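Local structure of FAD:protein FMN transferase (Pseudomonas stutzeri ATCC 14405 = CCUG 16156, 5MGY) at residues 222-227 and 259-264; 51-56 and 78-83; 103-108 and 128-133. The protein probably transfers the FMN part of FAD to a threonine side chain of a target protein, using magnesium and releasing AMP. All coordinates share one frame; numbering follows the deposited sequence.

Interaction 1 of 3, residues 222-227 and 259-264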
loop_
_atom_site.group_PDB
_atom_site.type_symbol
_atom_site.label_atom_id
_atom_site.label_comp_id
_atom_site.label_asym_id
_atom_site.label_seq_id
_atom_site.Cartn_x
_atom_site.Cartn_y
_atom_site.Cartn_z
ATOM N N MET A 222 1.127 -4.323 -14.703
ATOM C CA MET A 222 1.604 -4.704 -13.375
ATOM C C MET A 222 1.752 -3.480 -12.475
ATOM O O MET A 222 2.290 -2.465 -12.906
ATOM C CB MET A 222 2.987 -5.394 -13.537
ATOM C CG MET A 222 2.976 -6.734 -14.261
ATOM S SD MET A 222 2.251 -7.922 -13.153
ATOM C CE MET A 222 2.969 -9.470 -13.703
ATOM N N GLY A 223 1.336 -3.620 -11.211
ATOM C CA GLY A 223 1.500 -2.569 -10.188
ATOM C C GLY A 223 2.659 -2.896 -9.270
ATOM O O GLY A 223 3.029 -4.043 -9.153
ATOM N N VAL A 224 3.218 -1.876 -8.633
ATOM C CA VAL A 224 4.414 -1.977 -7.820
ATOM C C VAL A 224 4.152 -1.238 -6.538
ATOM O O VAL A 224 3.524 -0.151 -6.523
ATOM C CB VAL A 224 5.603 -1.292 -8.534
ATOM C CG1 VAL A 224 6.855 -1.137 -7.662
ATOM C CG2 VAL A 224 5.972 -2.119 -9.740
ATOM N N SER A 225 4.659 -1.776 -5.440
ATOM C CA SER A 225 4.523 -1.058 -4.190
ATOM C C SER A 225 5.754 -1.270 -3.377
ATOM O O SER A 225 6.222 -2.397 -3.279
ATOM C CB SER A 225 3.306 -1.570 -3.438
ATOM O OG SER A 225 3.365 -1.168 -2.081
ATOM N N THR A 226 6.222 -0.191 -2.737
ATOM C CA THR A 226 7.455 -0.232 -1.953
ATOM C C THR A 226 7.268 0.162 -0.512
ATOM O O THR A 226 7.098 1.289 -0.228
ATOM C CB THR A 226 8.548 0.687 -2.558
ATOM O OG1 THR A 226 8.798 0.362 -3.939
ATOM C CG2 THR A 226 9.858 0.505 -1.781
ATOM N N SER A 227 7.380 -0.777 0.404
ATOM C CA SER A 227 7.308 -0.464 1.820
ATOM C C SER A 227 8.675 -0.078 2.368
ATOM O O SER A 227 9.634 -0.797 2.200
ATOM C CB SER A 227 6.764 -1.675 2.590
ATOM O OG SER A 227 6.614 -1.396 3.968
ATOM N N ALA A 259 13.564 -1.982 3.142
ATOM C CA ALA A 259 12.565 -1.759 2.133
ATOM C C ALA A 259 12.255 -3.091 1.466
ATOM O O ALA A 259 13.101 -4.004 1.408
ATOM C CB ALA A 259 13.090 -0.777 1.093
ATOM N N VAL A 260 11.042 -3.200 0.945
ATOM C CA VAL A 260 10.634 -4.353 0.167
ATOM C C VAL A 260 9.686 -3.816 -0.902
ATOM O O VAL A 260 8.955 -2.834 -0.726
ATOM C CB VAL A 260 10.087 -5.478 1.052
ATOM C CG1 VAL A 260 8.994 -4.942 1.943
ATOM C CG2 VAL A 260 9.588 -6.649 0.239
ATOM N N THR A 261 9.767 -4.422 -2.062
ATOM C CA THR A 261 9.080 -3.921 -3.197
ATOM C C THR A 261 8.326 -5.111 -3.671
ATOM O O THR A 261 8.926 -6.135 -3.801
ATOM C CB THR A 261 10.071 -3.469 -4.286
ATOM O OG1 THR A 261 10.734 -2.267 -3.886
ATOM C CG2 THR A 261 9.343 -3.193 -5.529
ATOM N N VAL A 262 7.027 -4.985 -3.946
ATOM C CA VAL A 262 6.269 -6.087 -4.519
ATOM C C VAL A 262 5.667 -5.717 -5.875
ATOM O O VAL A 262 5.337 -4.572 -6.120
ATOM C CB VAL A 262 5.183 -6.521 -3.544
ATOM C CG1 VAL A 262 4.222 -7.565 -4.143
ATOM C CG2 VAL A 262 5.831 -7.101 -2.305
ATOM N N ILE A 263 5.516 -6.708 -6.734
ATOM C CA ILE A 263 5.013 -6.529 -8.062
ATOM C C ILE A 263 3.932 -7.558 -8.231
ATOM O O ILE A 263 4.159 -8.759 -7.996
ATOM C CB ILE A 263 6.167 -6.651 -9.118
ATOM C CG1 ILE A 263 7.268 -5.631 -8.710
ATOM C CG2 ILE A 263 5.648 -6.450 -10.552
ATOM C CD1 ILE A 263 8.171 -5.128 -9.792
ATOM N N ASP A 264 2.755 -7.061 -8.571
ATOM C CA ASP A 264 1.568 -7.850 -8.747
ATOM C C ASP A 264 0.667 -7.100 -9.755
ATOM O O ASP A 264 0.762 -5.866 -9.926
ATOM C CB ASP A 264 0.888 -7.966 -7.397
ATOM C CG ASP A 264 -0.246 -9.001 -7.359
ATOM O OD1 ASP A 264 -0.037 -9.951 -6.562
ATOM O OD2 ASP A 264 -1.337 -8.861 -8.013
#

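Interaction 2 of 3, residues 51-56 and 78-83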
loop_
_atom_site.group_PDB
_atom_site.type_symbol
_atom_site.label_atom_id
_atom_site.label_comp_id
_atom_site.label_asym_id
_atom_site.label_seq_id
_atom_site.Cartn_x
_atom_site.Cartn_y
_atom_site.Cartn_z
ATOM N N LYS A 51 -13.201 10.573 2.117
ATOM C CA LYS A 51 -14.443 10.699 2.853
ATOM C C LYS A 51 -14.815 9.365 3.465
ATOM O O LYS A 51 -15.316 9.365 4.548
ATOM C CB LYS A 51 -15.573 11.204 1.914
ATOM C CG LYS A 51 -16.736 11.840 2.614
ATOM C CD LYS A 51 -17.813 10.850 3.000
ATOM C CE LYS A 51 -18.730 11.472 4.049
ATOM N NZ LYS A 51 -19.448 10.424 4.824
ATOM N N GLN A 52 -14.619 8.266 2.732
ATOM C CA GLN A 52 -15.006 6.925 3.176
ATOM C C GLN A 52 -13.949 6.354 4.171
ATOM O O GLN A 52 -14.319 5.863 5.228
ATOM C CB GLN A 52 -15.283 5.959 1.970
ATOM C CG GLN A 52 -16.447 6.351 1.046
ATOM C CD GLN A 52 -16.886 5.252 0.075
ATOM O OE1 GLN A 52 -17.030 4.107 0.427
ATOM N NE2 GLN A 52 -17.129 5.609 -1.140
ATOM N N LEU A 53 -12.655 6.503 3.891
ATOM C CA LEU A 53 -11.608 5.660 4.551
ATOM C C LEU A 53 -10.593 6.360 5.431
ATOM O O LEU A 53 -9.939 5.689 6.163
ATOM C CB LEU A 53 -10.781 4.920 3.519
ATOM C CG LEU A 53 -11.450 4.186 2.368
ATOM C CD1 LEU A 53 -10.398 3.712 1.396
ATOM C CD2 LEU A 53 -12.229 3.019 2.899
ATOM N N SER A 54 -10.399 7.668 5.332
ATOM C CA SER A 54 -9.431 8.350 6.195
ATOM C C SER A 54 -9.843 8.437 7.656
ATOM O O SER A 54 -10.876 8.960 8.000
ATOM C CB SER A 54 -9.209 9.763 5.753
ATOM O OG SER A 54 -8.228 10.345 6.564
ATOM N N THR A 55 -8.966 7.939 8.497
ATOM C CA THR A 55 -8.985 8.165 9.923
ATOM C C THR A 55 -8.510 9.559 10.340
ATOM O O THR A 55 -8.582 9.867 11.494
ATOM C CB THR A 55 -8.132 7.090 10.699
ATOM O OG1 THR A 55 -6.815 7.016 10.176
ATOM C CG2 THR A 55 -8.727 5.725 10.561
ATOM N N TYR A 56 -8.022 10.388 9.423
ATOM C CA TYR A 56 -7.627 11.762 9.727
ATOM C C TYR A 56 -8.701 12.785 9.530
ATOM O O TYR A 56 -8.424 13.960 9.694
ATOM C CB TYR A 56 -6.434 12.150 8.905
ATOM C CG TYR A 56 -5.195 11.411 9.367
ATOM C CD1 TYR A 56 -4.221 12.036 10.134
ATOM C CD2 TYR A 56 -4.987 10.049 9.048
ATOM C CE1 TYR A 56 -3.081 11.320 10.551
ATOM C CE2 TYR A 56 -3.856 9.336 9.458
ATOM C CZ TYR A 56 -2.910 9.962 10.212
ATOM O OH TYR A 56 -1.825 9.240 10.652
ATOM N N ASP A 78 -19.709 0.680 -0.122
ATOM C CA ASP A 78 -19.064 -0.354 -0.959
ATOM C C ASP A 78 -17.551 -0.461 -0.791
ATOM O O ASP A 78 -17.059 -1.555 -0.543
ATOM C CB ASP A 78 -19.434 -0.111 -2.440
ATOM C CG ASP A 78 -20.912 -0.517 -2.772
ATOM O OD1 ASP A 78 -21.635 -1.174 -1.950
ATOM O OD2 ASP A 78 -21.335 -0.176 -3.899
ATOM N N MET A 79 -16.853 0.678 -0.906
ATOM C CA MET A 79 -15.406 0.732 -0.754
ATOM C C MET A 79 -14.933 0.043 0.490
ATOM O O MET A 79 -13.944 -0.704 0.433
ATOM C CB MET A 79 -14.869 2.142 -0.638
ATOM C CG MET A 79 -14.569 2.767 -1.952
ATOM S SD MET A 79 -13.819 4.377 -1.658
ATOM C CE MET A 79 -14.074 5.058 -3.335
ATOM N N VAL A 80 -15.568 0.365 1.623
ATOM C CA VAL A 80 -15.063 -0.063 2.915
ATOM C C VAL A 80 -15.189 -1.575 2.977
ATOM O O VAL A 80 -14.280 -2.255 3.453
ATOM C CB VAL A 80 -15.810 0.601 4.057
ATOM C CG1 VAL A 80 -15.442 -0.049 5.382
ATOM C CG2 VAL A 80 -15.505 2.061 4.098
ATOM N N ARG A 81 -16.298 -2.082 2.461
ATOM C CA ARG A 81 -16.563 -3.509 2.437
ATOM C C ARG A 81 -15.726 -4.212 1.408
ATOM O O ARG A 81 -15.267 -5.303 1.668
ATOM C CB ARG A 81 -18.053 -3.807 2.244
ATOM C CG ARG A 81 -18.769 -3.712 3.576
ATOM C CD ARG A 81 -20.292 -3.800 3.552
ATOM N NE ARG A 81 -20.916 -2.735 2.751
ATOM C CZ ARG A 81 -21.253 -2.849 1.461
ATOM N NH1 ARG A 81 -21.016 -3.996 0.785
ATOM N NH2 ARG A 81 -21.814 -1.806 0.836
ATOM N N GLU A 82 -15.508 -3.599 0.248
ATOM C CA GLU A 82 -14.565 -4.152 -0.701
ATOM C C GLU A 82 -13.164 -4.302 -0.012
ATOM O O GLU A 82 -12.543 -5.347 -0.070
ATOM C CB GLU A 82 -14.493 -3.294 -2.001
ATOM C CG GLU A 82 -13.905 -4.041 -3.221
ATOM C CD GLU A 82 -13.490 -3.160 -4.399
ATOM O OE1 GLU A 82 -12.621 -3.593 -5.239
ATOM O OE2 GLU A 82 -14.054 -2.046 -4.486
ATOM N N LEU A 83 -12.721 -3.271 0.673
ATOM C CA LEU A 83 -11.417 -3.265 1.230
ATOM C C LEU A 83 -11.298 -4.177 2.412
ATOM O O LEU A 83 -10.235 -4.764 2.618
ATOM C CB LEU A 83 -11.020 -1.850 1.671
ATOM C CG LEU A 83 -10.714 -0.812 0.591
ATOM C CD1 LEU A 83 -9.806 0.217 1.194
ATOM C CD2 LEU A 83 -10.004 -1.369 -0.616
#

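Interaction 3 of 3, residues 103-108 and 128-133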
loop_
_atom_site.group_PDB
_atom_site.type_symbol
_atom_site.label_atom_id
_atom_site.label_comp_id
_atom_site.label_asym_id
_atom_site.label_seq_id
_atom_site.Cartn_x
_atom_site.Cartn_y
_atom_site.Cartn_z
ATOM N N GLU A 103 -5.351 0.171 14.629
ATOM C CA GLU A 103 -5.446 1.586 15.000
ATOM C C GLU A 103 -5.267 1.877 16.499
ATOM O O GLU A 103 -4.641 2.871 16.830
ATOM C CB GLU A 103 -6.743 2.221 14.448
ATOM C CG GLU A 103 -6.953 3.707 14.745
ATOM C CD GLU A 103 -6.663 4.699 13.614
ATOM O OE1 GLU A 103 -5.758 4.557 12.743
ATOM O OE2 GLU A 103 -7.355 5.726 13.666
ATOM N N PRO A 104 -5.788 1.007 17.391
ATOM C CA PRO A 104 -5.543 1.205 18.814
ATOM C C PRO A 104 -4.105 1.022 19.213
ATOM O O PRO A 104 -3.672 1.684 20.144
ATOM C CB PRO A 104 -6.407 0.144 19.478
ATOM C CG PRO A 104 -7.464 -0.184 18.453
ATOM C CD PRO A 104 -6.708 -0.121 17.157
ATOM N N LEU A 105 -3.351 0.159 18.548
ATOM C CA LEU A 105 -1.943 0.040 18.899
ATOM C C LEU A 105 -1.188 1.186 18.259
ATOM O O LEU A 105 -0.209 1.679 18.823
ATOM C CB LEU A 105 -1.358 -1.290 18.463
ATOM C CG LEU A 105 -1.894 -2.517 19.159
ATOM C CD1 LEU A 105 -1.543 -3.743 18.333
ATOM C CD2 LEU A 105 -1.300 -2.616 20.534
ATOM N N LEU A 106 -1.631 1.625 17.090
ATOM C CA LEU A 106 -1.012 2.813 16.476
ATOM C C LEU A 106 -1.208 4.063 17.371
ATOM O O LEU A 106 -0.228 4.708 17.743
ATOM C CB LEU A 106 -1.528 3.097 15.028
ATOM C CG LEU A 106 -1.233 2.150 13.851
ATOM C CD1 LEU A 106 -2.025 2.583 12.600
ATOM C CD2 LEU A 106 0.270 2.031 13.591
ATOM N N ASN A 107 -2.452 4.393 17.733
ATOM C CA ASN A 107 -2.712 5.513 18.655
ATOM C C ASN A 107 -2.038 5.359 20.005
ATOM O O ASN A 107 -1.665 6.344 20.596
ATOM C CB ASN A 107 -4.205 5.757 18.825
ATOM C CG ASN A 107 -4.841 6.378 17.570
ATOM O OD1 ASN A 107 -4.187 7.071 16.791
ATOM N ND2 ASN A 107 -6.124 6.130 17.371
ATOM N N LEU A 108 -1.824 4.127 20.453
ATOM C CA LEU A 108 -1.054 3.898 21.653
ATOM C C LEU A 108 0.404 4.244 21.475
ATOM O O LEU A 108 0.987 4.868 22.342
ATOM C CB LEU A 108 -1.150 2.462 22.105
ATOM C CG LEU A 108 -0.465 2.240 23.437
ATOM C CD1 LEU A 108 -1.238 2.993 24.506
ATOM C CD2 LEU A 108 -0.358 0.754 23.750
ATOM N N ALA A 128 -4.143 -4.439 26.917
ATOM C CA ALA A 128 -5.514 -3.842 26.802
ATOM C C ALA A 128 -5.880 -3.467 25.377
ATOM O O ALA A 128 -6.983 -3.737 24.914
ATOM C CB ALA A 128 -5.652 -2.590 27.687
ATOM N N ALA A 129 -4.968 -2.792 24.694
ATOM C CA ALA A 129 -5.196 -2.427 23.318
ATOM C C ALA A 129 -5.241 -3.651 22.378
ATOM O O ALA A 129 -6.083 -3.712 21.511
ATOM C CB ALA A 129 -4.169 -1.396 22.870
ATOM N N ARG A 130 -4.379 -4.647 22.561
ATOM C CA ARG A 130 -4.455 -5.853 21.740
ATOM C C ARG A 130 -5.795 -6.546 21.864
ATOM O O ARG A 130 -6.248 -7.171 20.925
ATOM C CB ARG A 130 -3.298 -6.834 22.012
ATOM C CG ARG A 130 -2.224 -6.861 20.898
ATOM C CD ARG A 130 -1.156 -7.948 21.090
ATOM N NE ARG A 130 -0.711 -7.930 22.492
ATOM C CZ ARG A 130 -1.010 -8.819 23.456
ATOM N NH1 ARG A 130 -1.740 -9.913 23.228
ATOM N NH2 ARG A 130 -0.544 -8.610 24.688
ATOM N N ALA A 131 -6.450 -6.450 23.012
ATOM C CA ALA A 131 -7.815 -7.028 23.144
ATOM C C ALA A 131 -8.880 -6.301 22.307
ATOM O O ALA A 131 -9.877 -6.904 22.015
ATOM C CB ALA A 131 -8.239 -7.116 24.589
ATOM N N LEU A 132 -8.630 -5.042 21.907
ATOM C CA LEU A 132 -9.450 -4.328 20.906
ATOM C C LEU A 132 -9.048 -4.536 19.435
ATOM O O LEU A 132 -9.573 -3.828 18.548
ATOM C CB LEU A 132 -9.457 -2.811 21.178
ATOM C CG LEU A 132 -9.702 -2.357 22.632
ATOM C CD1 LEU A 132 -9.625 -0.828 22.839
ATOM C CD2 LEU A 132 -11.015 -3.029 23.082
ATOM N N THR A 133 -8.127 -5.474 19.191
ATOM C CA THR A 133 -7.643 -5.728 17.843
ATOM C C THR A 133 -8.065 -7.110 17.455
ATOM O O THR A 133 -8.624 -7.837 18.280
ATOM C CB THR A 133 -6.115 -5.581 17.704
ATOM O OG1 THR A 133 -5.468 -6.597 18.460
ATOM C CG2 THR A 133 -5.613 -4.250 18.192
#

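Interaction 1 of 3, residues 222-227 and 259-264
Val224 and Ile263 face each other across two antiparallel strands, their side chains lying side by side and pointing the same way, with Val224 CG2 3.7 Å from Ile263 CD1. With CG1 of Val224 anti to the backbone N (chi1 170°), its other methyl is the one turned to the isoleucine, while CG1 itself meets the CG2 methyl of Thr261 at 3.9 Å. This buried apolar patch is the tight part of the face. Two residues further on, at the next pair on this face, Thr226 is exposed and the chemistry turns polar: Thr226 OG1 and Thr261 OG1 share a hydrogen bond of 3.3 Å. At the other end the partly exposed Met222 touches more loosely, its CB 4.1 Å from Ile263 CG2.

The backbones are joined by three hydrogen-bonded pairs, Gly223 with Asp264, Ser225 with Val262 and Ser227 with Val260, each making both bonds. In the middle one Val262 N reaches Ser225 O at 2.8 Å and Ser225 N reaches Val262 O at 3.0 Å. The other face holds Ser225 and Ser227 together with Val260, Val262 and Asp264. Ser225 OG is hydrogen-bonded to Glu186, and the Ser225 side chain lies about 5 Å from the bound magnesium, which Asp271 helps to hold.

Both strands are interior members of an antiparallel sheet: 222-227 also pairs with 186-190, and 257-264 with 295-301. Helix 267-292 packs against Ser225 and Ser227, whereas helix 312-318 touches Met222 and Ile263.

Interaction 2 of 3, residues 51-56 and 78-83
Gln52 reaches Met79 because its CG sits beside the backbone N, anti to the carbonyl carbon (chi1 -63°), and the chain then runs on extended, with CD anti to CA (chi2 -167°). Met79 is extended as well, SD anti to CA (chi2 -175°), and the two side chains cross at about a right angle. The amide of Gln52 lies beside the thioether sulfur, with Gln52 CD and Gln52 NE2 each 3.6 Å from Met79 SD. The nitrogen is also near the end of the methionine, Gln52 NE2 standing 3.8 Å from Met79 CE, while the amide oxygen OE1 lies by Met79 CB. The contact between the two side chains is van der Waals in kind.

Leu53, the last helical residue before the chain turns, makes the purely apolar half of the contact. The Leu53 and Val80 side chains slide past each other in opposite directions, with Leu53 CD2 3.6 Å from Val80 CG2. Leu53 CD1 meets Leu83 CD1, also at 3.6 Å, where the two leucines cross nearly perpendicularly; Leu53 CD2 lies near that same Leu83 methyl. Val80 and Leu83, one turn apart on helix 78-93, thus both pack on the leucine. Directly after it Ser54 forms an ST turn, its OG accepting from Tyr56 N at 2.9 Å, as the chain leaves the helix.

The contact joins the C-terminal end of helix 35-53 to the first turns of helix 78-93. Met79 also packs on Gln48 and Leu49 of the former helix and on Tyr162 and Leu166 of helix 159-173. Leu83 touches Tyr162 too, and Lys51 forms a salt bridge with Asp61 at the start of helix 61-67.

Interaction 3 of 3, residues 103-108 and 128-133
Ala129 turns its single methyl into the side of helix 103-108, where CB lies 3.9 Å from Leu105 CD2, 4.3 Å from Pro104 CB and 4.5 Å from Leu108 CD2. Arg130 starts off away from that helix, yet the aliphatic base of its chain still contributes: CG comes within 4.1 Å of Leu105 CD1, the two side chains crossing obliquely. Leu132 rests its CB against the proline ring, 4.3 Å from Pro104 CG. At Thr133 the methyl CG2 stands anti to the carbonyl carbon and meets Leu105 CD1 at 4.1 Å. Its hydroxyl bends back instead, and OG1 donates to Arg130 O at 2.6 Å; the same oxygen also accepts from Thr133 N, which ties down the end of this segment. An alanine in place of Thr133 would probably leave Leu105 CD1 without its methyl neighbour and Arg130 O with one donor fewer.

The contact is mostly aliphatic, and no directional bond links the two segments. The chemistry therefore implies that shape and dispersion, rather than polar pairing, hold them together.

Interactions 1 and 2 are buried, and interaction 3, its centre about 21 Å from the chain centre, is only partly so. Interaction 1 belongs to the central sheet beside the magnesium site and rests on regular backbone bonding, with both faces mixing apolar and polar side chains. The other two join helical segments mainly through side chains, without hydrogen bonds between them: a glutamine amide, methionine and branched aliphatics in interaction 2; proline, leucine and alanine, with a threonine methyl and the base of an arginine, in interaction 3. None of the three shares a helix or strand with another, but interactions 2 and 3 touch where Thr55 packs on Glu103, and helix 103-108 follows helix 78-93 in the chain. Interaction 1 touches neither.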